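PDB 2OUW: alkylhydroperoxidase AhpD core from Rhodospirillum rubrum, which probably works as an oxidoreductase, reducing hydroperoxides through a redox-active cysteine pair as AhpD does, being a member of the carboxymuconolactone decarboxylase family. Local coordinates for residues 8-11 / 12-15; 34-37 / 38-41. All coordinates share one frame; numbering follows the deposited sequence. Where two conformers were deposited one is given.

Contact 1: 8-11 / 12-15; sequences LDDA and EIST
Asp9 O accepts from Ile13 N at 3.0 Å, in the carbonyl plane, and this bond sets the first turn of the short helix 10-13. One residue on, Ser14 N reaches Asp10 O at 2.9 Å, so the i to i+4 pattern is met twice. The N-cap is Asp9: in one of its two modelled conformers OD1 takes the hydrogen of Glu12 N at 2.7 Å, nearly along its own C-O axis and almost straight (170°). CG stands between the backbone N and the carbonyl carbon (chi1 66°), which folds the carboxylate back over the turn. The return bond that would complete a capping box is replaced by a water, which accepts from Asp9 N and donates to Glu12 OE1. Glu12 can reach it because its chain runs extended, ending in a carboxylate turned 81° from that of Asp9. Leu8 CG lies over one face of this carboxylate, 3.8 Å from Glu12 OE1, while OE2 forms a salt bridge with Arg6. On the buried side Ile13 CG1 meets Leu8 CB at 3.9 Å. At the other end of the turn the hydroxyls close onto the backbone: Ser14 OG donates to Ala11 O at 2.7 Å from above the carbonyl plane, whereas Thr15 OG1 donates in plane to Glu12 O, which also accepts from Thr15 N. Asp10 points from the turn to Arg27 and Arg40, with a salt bridge to each. Polar groups thus line the exposed side, and Ile13 seats helix 10-13 on Val19, Lys20 and Phe23 of helix 17-30, while Leu8 packs against Ala43 and Asn44 in the loop following helix 37-42.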
ATOM      1  N   LEU B   8      20.191 -19.699  -4.907  1.00 36.95           N
ATOM      2  CA  LEU B   8      21.277 -20.419  -5.570  1.00 38.52           C
ATOM      3  C   LEU B   8      22.626 -20.030  -4.978  1.00 39.36           C
ATOM      4  O   LEU B   8      22.878 -18.851  -4.761  1.00 38.03           O
ATOM      5  CB  LEU B   8      21.260 -20.146  -7.077  1.00 39.74           C
ATOM      6  CG  LEU B   8      20.354 -21.064  -7.915  1.00 43.11           C
ATOM      7  CD1 LEU B   8      18.897 -20.874  -7.614  1.00 44.35           C
ATOM      8  CD2 LEU B   8      20.621 -20.895  -9.418  1.00 45.12           C
ATOM      9  N   ASP B   9      23.478 -21.024  -4.705  1.00 39.09           N
ATOM     10  CA  ASP B   9      24.812 -20.792  -4.154  0.50 39.37           C
ATOM     11  C   ASP B   9      25.813 -20.667  -5.282  1.00 38.70           C
ATOM     12  O   ASP B   9      25.504 -20.988  -6.432  1.00 38.35           O
ATOM     13  CB  ASP B   9      25.248 -21.902  -3.166  0.50 39.23           C
ATOM     14  CG  ASP B   9      25.429 -23.278  -3.819  0.50 41.92           C
ATOM     15  OD1 ASP B   9      25.692 -23.394  -5.039  0.50 39.84           O
ATOM     16  OD2 ASP B   9      25.304 -24.276  -3.078  0.50 47.39           O
ATOM     17  N   ASP B  10      27.010 -20.206  -4.946  1.00 40.70           N
ATOM     18  CA  ASP B  10      28.063 -19.999  -5.950  1.00 41.39           C
ATOM     19  C   ASP B  10      28.444 -21.265  -6.695  1.00 41.64           C
ATOM     20  O   ASP B  10      28.694 -21.236  -7.914  1.00 42.55           O
ATOM     21  CB  ASP B  10      29.289 -19.356  -5.300  1.00 40.28           C
ATOM     22  CG  ASP B  10      29.024 -17.922  -4.858  1.00 42.49           C
ATOM     23  OD1 ASP B  10      28.073 -17.292  -5.374  1.00 41.11           O
ATOM     24  OD2 ASP B  10      29.781 -17.401  -4.013  1.00 38.38           O
ATOM     25  N   ALA B  11      28.455 -22.392  -5.987  1.00 43.15           N
ATOM     26  CA  ALA B  11      28.851 -23.653  -6.613  1.00 42.87           C
ATOM     27  C   ALA B  11      27.926 -24.022  -7.760  1.00 42.32           C
ATOM     28  O   ALA B  11      28.391 -24.385  -8.832  1.00 44.46           O
ATOM     29  CB  ALA B  11      28.901 -24.744  -5.609  1.00 43.22           C
ATOM     30  N   GLU B  12      26.629 -23.911  -7.531  1.00 43.54           N
ATOM     31  CA  GLU B  12      25.626 -24.192  -8.557  1.00 44.72           C
ATOM     32  C   GLU B  12      25.671 -23.179  -9.673  1.00 45.19           C
ATOM     33  O   GLU B  12      25.569 -23.544 -10.855  1.00 47.10           O
ATOM     34  CB  GLU B  12      24.212 -24.190  -7.960  1.00 45.44           C
ATOM     35  CG  GLU B  12      23.105 -24.406  -9.018  1.00 45.96           C
ATOM     36  CD  GLU B  12      21.715 -24.608  -8.436  1.00 49.27           C
ATOM     37  OE1 GLU B  12      21.561 -24.550  -7.190  1.00 45.54           O
ATOM     38  OE2 GLU B  12      20.777 -24.829  -9.248  1.00 48.85           O
ATOM     39  N   ILE B  13      25.804 -21.906  -9.302  1.00 44.86           N
ATOM     40  CA  ILE B  13      25.857 -20.822 -10.288  1.00 43.15           C
ATOM     41  C   ILE B  13      27.029 -20.989 -11.267  1.00 41.24           C
ATOM     42  O   ILE B  13      26.874 -20.708 -12.449  1.00 39.30           O
ATOM     43  CB  ILE B  13      25.899 -19.432  -9.594  1.00 42.32           C
ATOM     44  CG1 ILE B  13      24.532 -19.122  -8.970  1.00 41.76           C
ATOM     45  CG2 ILE B  13      26.361 -18.318 -10.568  1.00 40.48           C
ATOM     46  CD1 ILE B  13      24.564 -18.000  -7.990  1.00 41.18           C
ATOM     47  N   SER B  14      28.182 -21.452 -10.807  1.00 41.85           N
ATOM     48  CA  SER B  14      29.290 -21.662 -11.737  1.00 46.52           C
ATOM     49  C   SER B  14      28.988 -22.711 -12.832  1.00 47.13           C
ATOM     50  O   SER B  14      29.610 -22.698 -13.893  1.00 48.85           O
ATOM     51  CB  SER B  14      30.597 -22.000 -11.010  1.00 47.47           C
ATOM     52  OG  SER B  14      30.433 -23.092 -10.131  1.00 54.18           O
ATOM     53  N   THR B  15      28.016 -23.577 -12.591  1.00 48.08           N
ATOM     54  CA  THR B  15      27.570 -24.524 -13.617  1.00 49.56           C
ATOM     55  C   THR B  15      26.540 -23.912 -14.567  1.00 48.70           C
ATOM     56  O   THR B  15      26.126 -24.565 -15.523  1.00 47.40           O
ATOM     57  CB  THR B  15      26.930 -25.797 -12.988  1.00 48.89           C
ATOM     58  OG1 THR B  15      25.594 -25.523 -12.530  1.00 51.71           O
ATOM     59  CG2 THR B  15      27.774 -26.298 -11.813  1.00 52.95           C
TER
HETATM   60  O   HOH W   1      22.746 -23.682  -5.111  1.00 39.20           O

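Contact 2: 34-37 / 38-41; sequences FVNN and IWRG
Val35 CG1, anti to the backbone N (chi1 -179°), meets Trp39 CD1 at 3.7 Å, the two side chains crossing at about a right angle. Asn36 approaches the same ring at its edge: OD1 sits in the ring plane, 3.4 Å from Trp39 CD1, with the amide turned 83° from the indole, while ND2 lies 3.6 Å from Ile38 CG2, itself above one ring face. ND2 is bonded to the hydroxyl of Tyr86, in sequence between Cys84 and Cys87, whose disulfide is probably the redox centre of the AhpD-type helical fold. Asn36 O accepts from Trp39 N at 3.1 Å in the first turn of helix 37-42, and an unidentified ligand, probably from the crystallisation liquor, bonds weakly to Asn36 ND2 and Trp39 NE1. Trp39 also meets Trp53 edge-to-face; an alanine here would probably leave a gap beside Val35 CG1 and Asn36 and Trp53 without its aromatic mate. Arg40, extended from CG to NE, reaches back along the loop: NE gives Val35 O a weak bond of 3.5 Å, a water at the guanidinium edge accepts from NH2 and from Val35 N, and NH1 salt-bridges Asp10. Asn37 ND2 instead donates to Pro128 O of the second subunit.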
ATOM      1  N   PHE B  34      30.805 -10.111  -2.672  1.00 40.24           N
ATOM      2  CA  PHE B  34      29.513 -10.373  -2.022  1.00 40.57           C
ATOM      3  C   PHE B  34      28.363 -10.047  -2.937  1.00 39.77           C
ATOM      4  O   PHE B  34      28.230  -8.920  -3.365  1.00 42.56           O
ATOM      5  CB  PHE B  34      29.383  -9.516  -0.743  1.00 41.60           C
ATOM      6  CG  PHE B  34      28.021  -9.584  -0.090  1.00 44.52           C
ATOM      7  CD1 PHE B  34      27.550 -10.770   0.464  1.00 48.56           C
ATOM      8  CD2 PHE B  34      27.199  -8.464  -0.048  1.00 50.23           C
ATOM      9  CE1 PHE B  34      26.287 -10.828   1.059  1.00 47.76           C
ATOM     10  CE2 PHE B  34      25.935  -8.522   0.551  1.00 49.84           C
ATOM     11  CZ  PHE B  34      25.481  -9.694   1.084  1.00 39.59           C
ATOM     12  N   VAL B  35      27.490 -11.005  -3.193  1.00 39.26           N
ATOM     13  CA  VAL B  35      26.255 -10.750  -3.962  1.00 39.05           C
ATOM     14  C   VAL B  35      25.093 -11.146  -3.047  1.00 38.56           C
ATOM     15  O   VAL B  35      25.055 -12.257  -2.556  1.00 40.03           O
ATOM     16  CB  VAL B  35      26.193 -11.590  -5.261  1.00 39.55           C
ATOM     17  CG1 VAL B  35      24.920 -11.290  -6.039  1.00 40.62           C
ATOM     18  CG2 VAL B  35      27.468 -11.401  -6.121  1.00 39.31           C
ATOM     19  N   ASN B  36      24.169 -10.240  -2.812  1.00 38.85           N
ATOM     20  CA  ASN B  36      23.126 -10.471  -1.831  1.00 39.03           C
ATOM     21  C   ASN B  36      21.967 -11.312  -2.357  1.00 37.92           C
ATOM     22  O   ASN B  36      21.825 -11.510  -3.554  1.00 34.65           O
ATOM     23  CB  ASN B  36      22.626  -9.157  -1.216  1.00 41.17           C
ATOM     24  CG  ASN B  36      22.219  -8.148  -2.237  1.00 42.00           C
ATOM     25  OD1 ASN B  36      22.970  -7.867  -3.158  1.00 47.13           O
ATOM     26  ND2 ASN B  36      21.029  -7.561  -2.065  1.00 48.58           N
ATOM     27  N   ASN B  37      21.175 -11.823  -1.417  1.00 37.13           N
ATOM     28  CA  ASN B  37      20.158 -12.842  -1.659  1.00 34.79           C
ATOM     29  C   ASN B  37      19.129 -12.585  -2.745  1.00 35.54           C
ATOM     30  O   ASN B  37      18.641 -13.536  -3.382  1.00 35.21           O
ATOM     31  CB  ASN B  37      19.436 -13.142  -0.343  1.00 35.28           C
ATOM     32  CG  ASN B  37      20.313 -13.901   0.628  1.00 36.76           C
ATOM     33  OD1 ASN B  37      21.250 -14.592   0.216  1.00 38.44           O
ATOM     34  ND2 ASN B  37      20.007 -13.795   1.923  1.00 34.11           N
ATOM     35  N   ILE B  38      18.751 -11.326  -2.929  1.00 34.83           N
ATOM     36  CA  ILE B  38      17.776 -11.018  -3.970  1.00 36.23           C
ATOM     37  C   ILE B  38      18.224 -11.692  -5.267  1.00 34.97           C
ATOM     38  O   ILE B  38      17.407 -12.346  -5.942  1.00 34.40           O
ATOM     39  CB  ILE B  38      17.504  -9.525  -4.140  1.00 34.78           C
ATOM     40  CG1 ILE B  38      16.400  -9.315  -5.200  1.00 38.59           C
ATOM     41  CG2 ILE B  38      18.744  -8.736  -4.530  1.00 40.94           C
ATOM     42  CD1 ILE B  38      16.162  -7.902  -5.580  1.00 40.61           C
ATOM     43  N   TRP B  39      19.524 -11.591  -5.581  1.00 34.55           N
ATOM     44  CA  TRP B  39      20.036 -12.090  -6.872  1.00 35.84           C
ATOM     45  C   TRP B  39      20.017 -13.615  -6.964  1.00 34.61           C
ATOM     46  O   TRP B  39      19.819 -14.191  -8.036  1.00 34.38           O
ATOM     47  CB  TRP B  39      21.435 -11.499  -7.171  1.00 36.41           C
ATOM     48  CG  TRP B  39      21.405 -10.000  -7.145  1.00 35.52           C
ATOM     49  CD1 TRP B  39      21.920  -9.182  -6.168  1.00 37.62           C
ATOM     50  CD2 TRP B  39      20.756  -9.132  -8.082  1.00 38.28           C
ATOM     51  NE1 TRP B  39      21.638  -7.860  -6.453  1.00 38.44           N
ATOM     52  CE2 TRP B  39      20.944  -7.802  -7.627  1.00 38.85           C
ATOM     53  CE3 TRP B  39      20.069  -9.340  -9.281  1.00 38.58           C
ATOM     54  CZ2 TRP B  39      20.443  -6.690  -8.329  1.00 41.61           C
ATOM     55  CZ3 TRP B  39      19.573  -8.232  -9.970  1.00 37.42           C
ATOM     56  CH2 TRP B  39      19.764  -6.931  -9.488  1.00 38.47           C
ATOM     57  N   ARG B  40      20.197 -14.250  -5.812  1.00 37.26           N
ATOM     58  CA  ARG B  40      20.244 -15.672  -5.676  1.00 35.87           C
ATOM     59  C   ARG B  40      18.863 -16.311  -5.834  1.00 35.04           C
ATOM     60  O   ARG B  40      18.772 -17.458  -6.218  1.00 35.92           O
ATOM     61  CB  ARG B  40      20.845 -16.033  -4.316  1.00 36.55           C
ATOM     62  CG  ARG B  40      22.298 -15.578  -4.188  1.00 36.57           C
ATOM     63  CD  ARG B  40      23.021 -16.151  -2.992  1.00 39.06           C
ATOM     64  NE  ARG B  40      24.389 -15.634  -2.947  1.00 41.78           N
ATOM     65  CZ  ARG B  40      25.408 -16.094  -3.672  1.00 37.64           C
ATOM     66  NH1 ARG B  40      25.265 -17.110  -4.519  1.00 35.04           N
ATOM     67  NH2 ARG B  40      26.593 -15.515  -3.539  1.00 42.45           N
ATOM     68  N   GLY B  41      17.819 -15.558  -5.523  1.00 37.71           N
ATOM     69  CA  GLY B  41      16.447 -15.942  -5.788  1.00 38.81           C
ATOM     70  C   GLY B  41      16.040 -15.652  -7.227  1.00 38.70           C
ATOM     71  O   GLY B  41      15.370 -16.484  -7.869  1.00 36.84           O
TER
HETATM   72  O   HOH W   2      27.973 -13.550  -2.059  1.00 29.48           O

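Contact 1 lies peripherally, its centre about 24 Å from that of the chain and most of its residues exposed; contact 2, at about 13 Å, is buried. Their chemistry follows: carboxylates, hydroxyls and a bridging water organise 8-15, whereas an indole, a valine and amides dominate 34-41. Both pack on Phe23 of helix 17-30, through Ile13 and through Val35 with Trp39. Arg40 joins them directly, its NH1 lying 2.9 Å from Asp10 OD1 in a salt bridge, and Leu8 N probably bonds Arg40 O. Of the two, 34-41 alone touches the second subunit, so it also belongs to the oligomer interface.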